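Side-chain contacts in NOL1/NOP2/sun family protein (Enterococcus faecium, PDB 3M4X), which probably methylates cytosines of ribosomal RNA, with a PUA-like, probably RNA-binding domain beside its methyltransferase domain: residues P9-F12 with I13-Y16; S205-Y208 with C209-R212. All coordinates share one frame; numbering follows the deposited sequence.

Contact 1. Residues P9-F12 with I13-Y16; sequences PQQF and IKKY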
ATOM      1  N   PRO A   9       3.518 -30.445   6.183  1.00 66.64           N
ATOM      2  CA  PRO A   9       2.381 -31.301   6.541  1.00 68.69           C
ATOM      3  C   PRO A   9       2.214 -32.463   5.568  1.00 68.34           C
ATOM      4  O   PRO A   9       2.239 -32.255   4.352  1.00 64.33           O
ATOM      5  CB  PRO A   9       1.183 -30.351   6.431  1.00 72.39           C
ATOM      6  CG  PRO A   9       1.764 -28.985   6.616  1.00 64.00           C
ATOM      7  CD  PRO A   9       3.098 -29.057   5.938  1.00 63.86           C
ATOM      8  N   GLN A  10       2.033 -33.669   6.102  1.00 71.89           N
ATOM      9  CA  GLN A  10       1.936 -34.877   5.285  1.00 76.42           C
ATOM     10  C   GLN A  10       0.902 -34.735   4.176  1.00 65.55           C
ATOM     11  O   GLN A  10       1.145 -35.150   3.043  1.00 66.02           O
ATOM     12  CB  GLN A  10       1.611 -36.108   6.147  1.00 89.38           C
ATOM     13  CG  GLN A  10       1.947 -35.942   7.622  1.00102.53           C
ATOM     14  CD  GLN A  10       1.021 -34.957   8.319  1.00108.83           C
ATOM     15  OE1 GLN A  10      -0.184 -35.194   8.428  1.00114.88           O
ATOM     16  NE2 GLN A  10       1.581 -33.845   8.790  1.00105.03           N
ATOM     17  N   GLN A  11      -0.248 -34.153   4.499  1.00 60.24           N
ATOM     18  CA  GLN A  11      -1.330 -34.028   3.518  1.00 64.58           C
ATOM     19  C   GLN A  11      -0.961 -33.100   2.362  1.00 55.72           C
ATOM     20  O   GLN A  11      -1.383 -33.305   1.223  1.00 54.60           O
ATOM     21  CB  GLN A  11      -2.621 -33.553   4.189  1.00 71.61           C
ATOM     22  CG  GLN A  11      -3.148 -34.513   5.238  1.00 76.88           C
ATOM     23  CD  GLN A  11      -3.194 -35.943   4.742  1.00 83.77           C
ATOM     24  OE1 GLN A  11      -2.581 -36.833   5.335  1.00 90.50           O
ATOM     25  NE2 GLN A  11      -3.920 -36.173   3.648  1.00 84.51           N
ATOM     26  N   PHE A  12      -0.170 -32.083   2.685  1.00 56.81           N
ATOM     27  CA  PHE A  12       0.357 -31.120   1.725  1.00 52.56           C
ATOM     28  C   PHE A  12       1.362 -31.789   0.789  1.00 53.01           C
ATOM     29  O   PHE A  12       1.308 -31.617  -0.428  1.00 50.75           O
ATOM     30  CB  PHE A  12       1.024 -29.981   2.500  1.00 45.50           C
ATOM     31  CG  PHE A  12       1.746 -28.987   1.637  1.00 48.17           C
ATOM     32  CD1 PHE A  12       1.066 -27.917   1.065  1.00 45.05           C
ATOM     33  CD2 PHE A  12       3.107 -29.105   1.417  1.00 47.81           C
ATOM     34  CE1 PHE A  12       1.736 -26.997   0.282  1.00 48.71           C
ATOM     35  CE2 PHE A  12       3.779 -28.189   0.630  1.00 48.59           C
ATOM     36  CZ  PHE A  12       3.093 -27.133   0.061  1.00 48.46           C
ATOM     37  N   ILE A  13       2.281 -32.549   1.381  1.00 53.05           N
ATOM     38  CA  ILE A  13       3.265 -33.329   0.637  1.00 53.60           C
ATOM     39  C   ILE A  13       2.627 -34.281  -0.383  1.00 59.00           C
ATOM     40  O   ILE A  13       3.057 -34.346  -1.536  1.00 61.37           O
ATOM     41  CB  ILE A  13       4.197 -34.096   1.617  1.00 63.09           C
ATOM     42  CG1 ILE A  13       5.040 -33.098   2.410  1.00 63.74           C
ATOM     43  CG2 ILE A  13       5.099 -35.073   0.884  1.00 58.22           C
ATOM     44  CD1 ILE A  13       5.977 -33.729   3.413  1.00 67.10           C
ATOM     45  N   LYS A  14       1.592 -35.008   0.029  1.00 61.93           N
ATOM     46  CA  LYS A  14       0.869 -35.884  -0.893  1.00 60.54           C
ATOM     47  C   LYS A  14       0.175 -35.087  -2.006  1.00 59.84           C
ATOM     48  O   LYS A  14       0.252 -35.435  -3.193  1.00 54.88           O
ATOM     49  CB  LYS A  14      -0.174 -36.730  -0.149  1.00 71.22           C
ATOM     50  CG  LYS A  14       0.334 -37.491   1.075  1.00 76.92           C
ATOM     51  CD  LYS A  14      -0.714 -38.504   1.562  1.00 80.70           C
ATOM     52  CE  LYS A  14      -0.802 -38.574   3.094  1.00 85.38           C
ATOM     53  NZ  LYS A  14       0.481 -38.934   3.785  1.00 85.27           N
ATOM     54  N   LYS A  15      -0.515 -34.016  -1.622  1.00 59.07           N
ATOM     55  CA  LYS A  15      -1.263 -33.222  -2.592  1.00 57.25           C
ATOM     56  C   LYS A  15      -0.334 -32.783  -3.717  1.00 50.26           C
ATOM     57  O   LYS A  15      -0.620 -32.996  -4.893  1.00 48.48           O
ATOM     58  CB  LYS A  15      -1.905 -32.007  -1.907  1.00 61.36           C
ATOM     59  CG  LYS A  15      -2.809 -31.139  -2.798  1.00 55.55           C
ATOM     60  CD  LYS A  15      -3.623 -30.175  -1.944  1.00 51.20           C
ATOM     61  CE  LYS A  15      -4.652 -29.399  -2.765  1.00 56.48           C
ATOM     62  NZ  LYS A  15      -4.002 -28.460  -3.718  1.00 60.76           N
ATOM     63  N   TYR A  16       0.800 -32.204  -3.337  1.00 48.35           N
ATOM     64  CA  TYR A  16       1.726 -31.619  -4.300  1.00 48.69           C
ATOM     65  C   TYR A  16       2.675 -32.604  -4.983  1.00 49.12           C
ATOM     66  O   TYR A  16       3.214 -32.298  -6.042  1.00 51.52           O
ATOM     67  CB  TYR A  16       2.464 -30.419  -3.678  1.00 46.49           C
ATOM     68  CG  TYR A  16       1.558 -29.201  -3.587  1.00 43.00           C
ATOM     69  CD1 TYR A  16       0.845 -28.927  -2.428  1.00 45.43           C
ATOM     70  CD2 TYR A  16       1.376 -28.359  -4.679  1.00 43.62           C
ATOM     71  CE1 TYR A  16      -0.004 -27.825  -2.343  1.00 50.58           C
ATOM     72  CE2 TYR A  16       0.515 -27.246  -4.606  1.00 40.83           C
ATOM     73  CZ  TYR A  16      -0.166 -26.989  -3.434  1.00 47.03           C
ATOM     74  OH  TYR A  16      -1.014 -25.907  -3.334  1.00 47.85           O
TER

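Contact 2. Residues S205-Y208 with C209-R212; sequences SPLY and CQKR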
ATOM      1  N   SER A 205      -8.226 -26.429   4.035  1.00 56.27           N
ATOM      2  CA  SER A 205      -8.004 -24.992   3.919  1.00 54.77           C
ATOM      3  C   SER A 205      -8.233 -24.456   2.510  1.00 52.92           C
ATOM      4  O   SER A 205      -8.861 -23.419   2.341  1.00 52.79           O
ATOM      5  CB  SER A 205      -6.603 -24.612   4.401  1.00 59.65           C
ATOM      6  OG  SER A 205      -6.453 -24.856   5.790  1.00 63.70           O
ATOM      7  N   PRO A 206      -7.716 -25.153   1.491  1.00 53.62           N
ATOM      8  CA  PRO A 206      -7.880 -24.579   0.155  1.00 50.56           C
ATOM      9  C   PRO A 206      -9.336 -24.329  -0.219  1.00 54.41           C
ATOM     10  O   PRO A 206      -9.654 -23.239  -0.706  1.00 52.95           O
ATOM     11  CB  PRO A 206      -7.246 -25.633  -0.752  1.00 43.81           C
ATOM     12  CG  PRO A 206      -6.190 -26.259   0.122  1.00 44.22           C
ATOM     13  CD  PRO A 206      -6.815 -26.319   1.484  1.00 49.50           C
ATOM     14  N   LEU A 207     -10.204 -25.312   0.008  1.00 55.39           N
ATOM     15  CA  LEU A 207     -11.612 -25.190  -0.369  1.00 53.53           C
ATOM     16  C   LEU A 207     -12.357 -24.207   0.531  1.00 47.99           C
ATOM     17  O   LEU A 207     -13.216 -23.466   0.069  1.00 48.73           O
ATOM     18  CB  LEU A 207     -12.310 -26.552  -0.367  1.00 63.73           C
ATOM     19  CG  LEU A 207     -12.063 -27.511  -1.540  1.00 72.65           C
ATOM     20  CD1 LEU A 207     -12.450 -26.860  -2.867  1.00 70.97           C
ATOM     21  CD2 LEU A 207     -10.615 -27.999  -1.572  1.00 80.41           C
ATOM     22  N   TYR A 208     -12.033 -24.206   1.818  1.00 45.63           N
ATOM     23  CA  TYR A 208     -12.591 -23.223   2.736  1.00 45.43           C
ATOM     24  C   TYR A 208     -12.249 -21.806   2.262  1.00 48.76           C
ATOM     25  O   TYR A 208     -13.091 -20.898   2.286  1.00 46.37           O
ATOM     26  CB  TYR A 208     -12.051 -23.458   4.146  1.00 48.53           C
ATOM     27  CG  TYR A 208     -12.460 -22.409   5.155  1.00 64.65           C
ATOM     28  CD1 TYR A 208     -13.544 -22.613   5.999  1.00 71.33           C
ATOM     29  CD2 TYR A 208     -11.755 -21.211   5.266  1.00 75.65           C
ATOM     30  CE1 TYR A 208     -13.921 -21.650   6.925  1.00 78.76           C
ATOM     31  CE2 TYR A 208     -12.126 -20.241   6.188  1.00 80.33           C
ATOM     32  CZ  TYR A 208     -13.210 -20.465   7.016  1.00 82.46           C
ATOM     33  OH  TYR A 208     -13.581 -19.505   7.935  1.00 83.78           O
ATOM     34  N   CYS A 209     -11.008 -21.625   1.827  1.00 48.81           N
ATOM     35  CA  CYS A 209     -10.545 -20.325   1.367  1.00 50.02           C
ATOM     36  C   CYS A 209     -11.156 -19.984   0.021  1.00 46.49           C
ATOM     37  O   CYS A 209     -11.487 -18.830  -0.236  1.00 44.95           O
ATOM     38  CB  CYS A 209      -9.019 -20.291   1.288  1.00 52.90           C
ATOM     39  SG  CYS A 209      -8.214 -20.169   2.898  1.00 52.48           S
ATOM     40  N   GLN A 210     -11.306 -20.994  -0.829  1.00 43.42           N
ATOM     41  CA  GLN A 210     -11.962 -20.824  -2.122  1.00 47.37           C
ATOM     42  C   GLN A 210     -13.333 -20.171  -1.989  1.00 46.24           C
ATOM     43  O   GLN A 210     -13.633 -19.210  -2.686  1.00 50.54           O
ATOM     44  CB  GLN A 210     -12.103 -22.164  -2.847  1.00 51.73           C
ATOM     45  CG  GLN A 210     -12.689 -22.039  -4.237  1.00 49.03           C
ATOM     46  CD  GLN A 210     -13.019 -23.388  -4.841  1.00 50.67           C
ATOM     47  OE1 GLN A 210     -13.910 -24.090  -4.360  1.00 50.20           O
ATOM     48  NE2 GLN A 210     -12.315 -23.751  -5.912  1.00 47.06           N
ATOM     49  N   LYS A 211     -14.159 -20.681  -1.085  1.00 48.16           N
ATOM     50  CA  LYS A 211     -15.502 -20.124  -0.885  1.00 49.15           C
ATOM     51  C   LYS A 211     -15.452 -18.675  -0.401  1.00 46.25           C
ATOM     52  O   LYS A 211     -16.274 -17.851  -0.799  1.00 51.35           O
ATOM     53  CB  LYS A 211     -16.318 -20.974   0.102  1.00 45.04           C
ATOM     54  CG  LYS A 211     -16.413 -22.434  -0.274  1.00 62.57           C
ATOM     55  CD  LYS A 211     -17.186 -23.247   0.779  1.00 72.66           C
ATOM     56  CE  LYS A 211     -17.833 -24.481   0.157  1.00 75.39           C
ATOM     57  NZ  LYS A 211     -18.621 -25.264   1.153  1.00 80.69           N
ATOM     58  N   ARG A 212     -14.504 -18.365   0.474  1.00 42.01           N
ATOM     59  CA  ARG A 212     -14.393 -17.005   0.971  1.00 49.40           C
ATOM     60  C   ARG A 212     -13.917 -16.087  -0.152  1.00 42.18           C
ATOM     61  O   ARG A 212     -14.366 -14.940  -0.276  1.00 41.80           O
ATOM     62  CB  ARG A 212     -13.460 -16.932   2.180  1.00 67.09           C
ATOM     63  CG  ARG A 212     -13.876 -15.883   3.211  1.00 83.57           C
ATOM     64  CD  ARG A 212     -12.954 -15.880   4.433  1.00 98.90           C
ATOM     65  NE  ARG A 212     -13.444 -14.998   5.495  1.00109.92           N
ATOM     66  CZ  ARG A 212     -12.676 -14.175   6.210  1.00114.66           C
ATOM     67  NH1 ARG A 212     -11.369 -14.112   5.986  1.00113.50           N
ATOM     68  NH2 ARG A 212     -13.216 -13.412   7.154  1.00116.52           N
TER

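Contact 1. Residues P9-F12 with I13-Y16
Phe-12 and Tyr-16, one helical turn apart, bring their rings together where the first helix, 10-20, leaves its N-cap at Pro-9. The ring centroids are 4.7 Å apart and the planes meet at 44°, an oblique pairing that is neither a stack nor an edge-to-face contact. Tyr-16 CD1 sits over one face of the phenyl ring, toward its rim, and the nearest carbons are Phe-12 CE1 and Tyr-16 CE1 at 3.3 Å. The two first torsions differ: CG of Phe-12 is anti to its own N, whereas CG of Tyr-16 lies beside its N (chi1 -75°), which lays its ring beside that of Phe-12.

The polar framework is helical. Ile-13 N donates to Pro-9 O at 3.0 Å; proline, having no N-H to give, suits this first position and still offers its carbonyl. Tyr-16 N donates to Phe-12 O at 3.0 Å, and the same oxygen lies in plane at the tyrosine ring edge.

Among the polar side chains, Lys-14 bends back on the preceding turn. Its CG rests 3.2 Å from Gln-10 O, and the bend at chi3 (-141°) brings its CE to 3.3 Å from Gln-11 OE1, a contact of aliphatic carbon with amide oxygen; the bend at chi4 then leaves NZ 3.9 Å from Gln-10 CB.

Phe-12 also meets Phe-191 edge-to-face and packs on Phe-27, Phe-28 and Leu-31 of helix 24-33. The chemistry thus implies an amphipathic helix: aromatic carbon faces the protein, Gln-10 and Lys-14 are exposed, and Gln-11 (weakly) and Lys-15 pair with Glu-203 and Glu-240.

Contact 2. Residues S205-Y208 with C209-R212
Cys-209 N donates to Ser-205 O at 2.8 Å, and Gln-210 N donates to Pro-206 O, also at 2.8 Å. These bonds join the first turn of helix 205-222 to the second. Lys-211 N follows with a bond of 3.2 Å to Leu-207 O, and Arg-212 N reaches Tyr-208 O in a weak one at 3.4 Å. Pro-206 suits the first turn, where its missing N-H costs the helix no bond.

Two polar side chains look outside the segments. Ser-205 OG accepts from Thr-202 N, and Gln-210 NE2 gives a hydrogen bond to Glu-240 O, so the glutamine amide ties the helix to a loop.

Leu-207 and Gln-210 run side by side in the same direction, and the leucine methyl CD1 lies 3.5 Å from Gln-210 OE1. Cys-209, small enough to sit close to the backbone, has SG anti to its carbonyl carbon (chi1 -75°); this turns the sulfur back along the helix to 3.4 Å from Ser-205 O. The methylene CG of Lys-211 lies against Leu-207 O at 3.4 Å, its extended chain carrying the ammonium outward. Pro-206 and Cys-209 pack on Glu-241.

Such i to i+4 bonding, with a proline in the first turn, is typical of the N-terminal turns of an alpha helix, here one followed by the short strand 224-225 and then by strand 228-234, which belongs to the sheet of the Rossmann-like methyltransferase fold.

How the contacts relate
Contacts 1 and 2 both lie in the opening turns of helices, but in different parts of the protein: 9-16 belongs to the N-terminal RsmF domain and 205-212 to the RsmB/F-type methyltransferase part. Their centres are about 17 Å apart and their nearest atoms about 5 Å, so they approach without touching. Glu-240 links them indirectly: its carboxylate pairs with Lys-15 of contact 1, while its backbone carbonyl receives Gln-210 of contact 2. Contact 1 also sends Gln-11 toward Glu-203, just before helix 205-222, in a weak bond. The loop around Glu-240 therefore connects the N-terminal helix with the methyltransferase fold.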